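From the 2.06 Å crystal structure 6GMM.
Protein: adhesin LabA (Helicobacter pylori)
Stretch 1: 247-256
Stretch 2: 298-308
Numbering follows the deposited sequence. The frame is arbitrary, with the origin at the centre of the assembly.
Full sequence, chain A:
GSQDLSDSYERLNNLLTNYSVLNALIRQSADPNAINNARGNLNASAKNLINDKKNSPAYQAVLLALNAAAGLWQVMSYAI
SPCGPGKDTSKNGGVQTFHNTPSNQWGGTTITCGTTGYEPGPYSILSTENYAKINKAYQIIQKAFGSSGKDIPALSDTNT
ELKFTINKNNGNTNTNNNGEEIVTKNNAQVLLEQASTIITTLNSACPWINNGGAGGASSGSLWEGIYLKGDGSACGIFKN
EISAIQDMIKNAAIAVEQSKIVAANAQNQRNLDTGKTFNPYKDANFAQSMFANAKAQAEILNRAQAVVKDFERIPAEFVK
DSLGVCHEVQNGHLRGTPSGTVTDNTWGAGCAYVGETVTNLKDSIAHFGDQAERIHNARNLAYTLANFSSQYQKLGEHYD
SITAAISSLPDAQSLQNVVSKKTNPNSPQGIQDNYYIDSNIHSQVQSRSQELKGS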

# COMPACT_ATOMS: atom_id res chain seq x y z
N ASP A 247 9.55 4.04 -3.90
CA ASP A 247 8.10 4.06 -4.11
C ASP A 247 7.41 3.04 -3.17
O ASP A 247 6.33 3.30 -2.64
N MET A 248 8.07 1.87 -2.94
CA MET A 248 7.58 0.83 -2.03
C MET A 248 7.43 1.43 -0.62
O MET A 248 6.40 1.27 0.02
N ILE A 249 8.45 2.18 -0.17
CA ILE A 249 8.47 2.85 1.13
C ILE A 249 7.35 3.93 1.19
O ILE A 249 6.63 4.01 2.19
N LYS A 250 7.24 4.74 0.10
CA LYS A 250 6.28 5.82 0.01
C LYS A 250 4.83 5.29 0.11
O LYS A 250 4.06 5.76 0.95
N ASN A 251 4.52 4.25 -0.67
CA ASN A 251 3.21 3.60 -0.67
C ASN A 251 2.90 2.89 0.66
O ASN A 251 1.84 3.14 1.22
N ALA A 252 3.80 2.07 1.20
CA ALA A 252 3.57 1.41 2.51
C ALA A 252 3.39 2.46 3.65
O ALA A 252 2.70 2.18 4.62
N ALA A 253 4.06 3.64 3.55
CA ALA A 253 3.95 4.71 4.56
C ALA A 253 2.56 5.32 4.50
O ALA A 253 1.97 5.60 5.54
N ILE A 254 2.00 5.44 3.27
CA ILE A 254 0.63 5.94 3.08
C ILE A 254 -0.35 4.95 3.78
O ILE A 254 -1.19 5.39 4.56
N ALA A 255 -0.13 3.62 3.60
CA ALA A 255 -0.98 2.59 4.23
C ALA A 255 -0.95 2.68 5.76
O ALA A 255 -1.94 2.39 6.41
N VAL A 256 0.21 3.08 6.34
CA VAL A 256 0.47 3.18 7.78
C VAL A 256 -0.26 4.39 8.35
O VAL A 256 -0.80 4.27 9.45
N ALA A 298 -10.06 0.97 1.99
CA ALA A 298 -9.88 0.82 0.55
C ALA A 298 -8.54 1.37 0.11
O ALA A 298 -7.94 0.77 -0.80
N GLU A 299 -8.05 2.48 0.76
CA GLU A 299 -6.73 3.09 0.45
C GLU A 299 -5.60 2.16 0.79
O GLU A 299 -4.75 1.91 -0.05
N ILE A 300 -5.62 1.61 2.03
CA ILE A 300 -4.66 0.61 2.50
C ILE A 300 -4.51 -0.48 1.44
O ILE A 300 -3.39 -0.79 1.04
N LEU A 301 -5.61 -1.00 0.94
CA LEU A 301 -5.60 -2.02 -0.11
C LEU A 301 -4.95 -1.52 -1.41
O LEU A 301 -4.12 -2.22 -2.00
N ASN A 302 -5.27 -0.26 -1.81
CA ASN A 302 -4.70 0.36 -3.02
C ASN A 302 -3.19 0.36 -2.86
O ASN A 302 -2.48 -0.18 -3.72
N ARG A 303 -2.71 0.89 -1.71
CA ARG A 303 -1.29 1.00 -1.38
C ARG A 303 -0.57 -0.34 -1.28
O ARG A 303 0.50 -0.46 -1.88
N ALA A 304 -1.14 -1.35 -0.59
CA ALA A 304 -0.52 -2.70 -0.49
C ALA A 304 -0.32 -3.27 -1.91
O ALA A 304 0.75 -3.75 -2.23
N GLN A 305 -1.32 -3.19 -2.76
CA GLN A 305 -1.19 -3.64 -4.15
C GLN A 305 -0.11 -2.81 -4.91
O GLN A 305 0.67 -3.40 -5.68
N ALA A 306 -0.02 -1.47 -4.67
CA ALA A 306 0.96 -0.63 -5.36
C ALA A 306 2.39 -1.01 -4.99
O ALA A 306 3.31 -0.90 -5.81
N VAL A 307 2.55 -1.48 -3.74
CA VAL A 307 3.84 -1.96 -3.24
C VAL A 307 4.24 -3.19 -4.09
O VAL A 307 5.41 -3.26 -4.46
N VAL A 308 3.27 -4.09 -4.41
CA VAL A 308 3.52 -5.29 -5.24
C VAL A 308 4.03 -4.85 -6.60
O VAL A 308 5.08 -5.30 -7.06

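Two helices of adhesin LabA run nearly antiparallel here, at 163° between their N-to-C directions, and their axes approach to 8.3 Å. The backbones come close, the CA atoms of Ala 255 and Ile 300 lying 4.5 Å apart and those of Met 248 and Val 307 4.8 Å, and Ala 252, Ala 255 and Ala 306 line the contact. Three residues, Arg 303, Val 307 and Asn 251, cover the most surface, and the contact can be read through them.

Arg 303 leaves its helix toward the partner and begins compactly, with chi1 and chi2 both m, before chi3 extends in t. Its aliphatic start packs on a small neighbour, CB of Arg 303 lying 4.0 Å from CB of Ala 255. Its guanidinium serves both helices. NH2 of Arg 303 donates to OD1 of Asn 251 at 2.8 Å, with the acceptor at the edge of the group, near its plane, where an N-H can point at it. One turn back on its own helix, Glu 299 fixes the other side of the charge: NE of Arg 303 forms a salt bridge with OE2 of Glu 299 at 3.1 Å, and NH1 of Arg 303 donates to the same OE2 at 3.3 Å. Ile 254, m then t, covers one face of the guanidinium, its CD1 3.4 Å from NH2 of Arg 303. The rule is plain: polar partners round the rim of the planar group, an apolar cover over its face.

Asn 251 is buried, so its amide needs defined company. Its CA-to-CB bond points sideways, but with chi1 m the end of the side chain comes nearer to the other helix. While OD1 accepts from Arg 303, ND2 of Asn 251 rests 3.8 Å from CB of Ala 306 and hydrogen-bonds to a residue just outside the stretch.

Val 307, chi1 t, supplies the apolar counterpart. Its CG2 settles against the opposing backbone, 3.7 Å from O of Met 248 and 3.7 Å from N of Ala 252, and also lies 3.8 Å from CB of Asn 251. Its CG1 meets the end of Met 248 (m, t, p), with CE of Met 248 4.0 Å away.

At the other end Ile 300, m and t, repeats this use of the backbone, its CG1 3.7 Å from O of Ala 255. The lesson for design is one polar link between the helices, from a partly exposed arginine to a buried asparagine, with the arginine braced by a glutamate of its own helix, set among small residues and branched side chains, of which Val 307 and Ile 300 pack directly on the neighbouring main chain.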

# COMPACT_ATOMS: atom_id res chain seq x y z
CB ASP A 247 7.80 3.73 -5.56
CG ASP A 247 8.17 4.81 -6.57
OD1 ASP A 247 8.10 6.02 -6.20
OD2 ASP A 247 8.39 4.47 -7.75
CB MET A 248 8.57 -0.33 -1.98
CG MET A 248 8.37 -1.34 -3.08
SD MET A 248 9.63 -2.63 -3.01
CE MET A 248 9.03 -3.56 -1.68
CB ILE A 249 9.89 3.47 1.33
CG1 ILE A 249 10.93 2.37 1.62
CG2 ILE A 249 9.90 4.59 2.41
CD1 ILE A 249 12.46 2.79 1.36
CB LYS A 250 6.55 6.69 -1.23
CG LYS A 250 5.35 7.52 -1.70
CD LYS A 250 5.72 8.52 -2.81
CE LYS A 250 4.52 9.32 -3.28
NZ LYS A 250 4.93 10.57 -3.99
CB ASN A 251 3.08 2.67 -1.88
CG ASN A 251 2.80 3.40 -3.18
OD1 ASN A 251 1.86 4.18 -3.29
ND2 ASN A 251 3.58 3.14 -4.22
CB ALA A 252 4.73 0.48 2.85
CB ALA A 253 5.01 5.79 4.33
CB ILE A 254 0.28 6.24 1.59
CG1 ILE A 254 1.17 7.40 1.05
CG2 ILE A 254 -1.23 6.60 1.43
CD1 ILE A 254 0.91 7.86 -0.56
CB ALA A 255 -0.52 1.20 3.79
CB VAL A 256 2.01 3.16 8.07
CG1 VAL A 256 2.30 3.46 9.54
CG2 VAL A 256 2.61 1.82 7.69
CB ALA A 298 -11.01 1.49 -0.21
CB GLU A 299 -6.51 4.44 1.16
CG GLU A 299 -6.45 5.63 0.22
CD GLU A 299 -5.28 5.67 -0.75
OE1 GLU A 299 -5.35 4.98 -1.79
OE2 GLU A 299 -4.36 6.48 -0.52
CB ILE A 300 -5.13 0.02 3.85
CG1 ILE A 300 -5.03 1.10 4.95
CG2 ILE A 300 -4.36 -1.25 4.18
CD1 ILE A 300 -5.59 0.73 6.24
CB LEU A 301 -7.02 -2.56 -0.33
CG LEU A 301 -7.56 -3.37 0.87
CD1 LEU A 301 -8.98 -3.89 0.62
CD2 LEU A 301 -6.58 -4.49 1.26
CB ASN A 302 -5.22 1.81 -3.18
CG ASN A 302 -4.55 2.63 -4.27
OD1 ASN A 302 -3.50 3.25 -4.08
ND2 ASN A 302 -5.18 2.67 -5.44
CB ARG A 303 -1.08 1.85 -0.12
CG ARG A 303 -1.62 3.28 -0.28
CD ARG A 303 -1.03 4.00 -1.48
NE ARG A 303 -1.78 5.21 -1.77
CZ ARG A 303 -1.39 6.16 -2.61
NH1 ARG A 303 -2.14 7.24 -2.80
NH2 ARG A 303 -0.23 6.05 -3.25
CB ALA A 304 -1.40 -3.63 0.33
CB GLN A 305 -2.57 -3.57 -4.87
CG GLN A 305 -2.55 -4.08 -6.33
CD GLN A 305 -2.03 -5.50 -6.54
OE1 GLN A 305 -2.10 -6.37 -5.66
NE2 GLN A 305 -1.55 -5.77 -7.74
CB ALA A 306 0.72 0.84 -5.06
CB VAL A 307 3.82 -2.27 -1.72
CG1 VAL A 307 5.08 -3.05 -1.29
CG2 VAL A 307 3.64 -0.98 -0.90
CB VAL A 308 2.29 -6.23 -5.41
CG1 VAL A 308 2.62 -7.43 -6.29
CG2 VAL A 308 1.73 -6.70 -4.07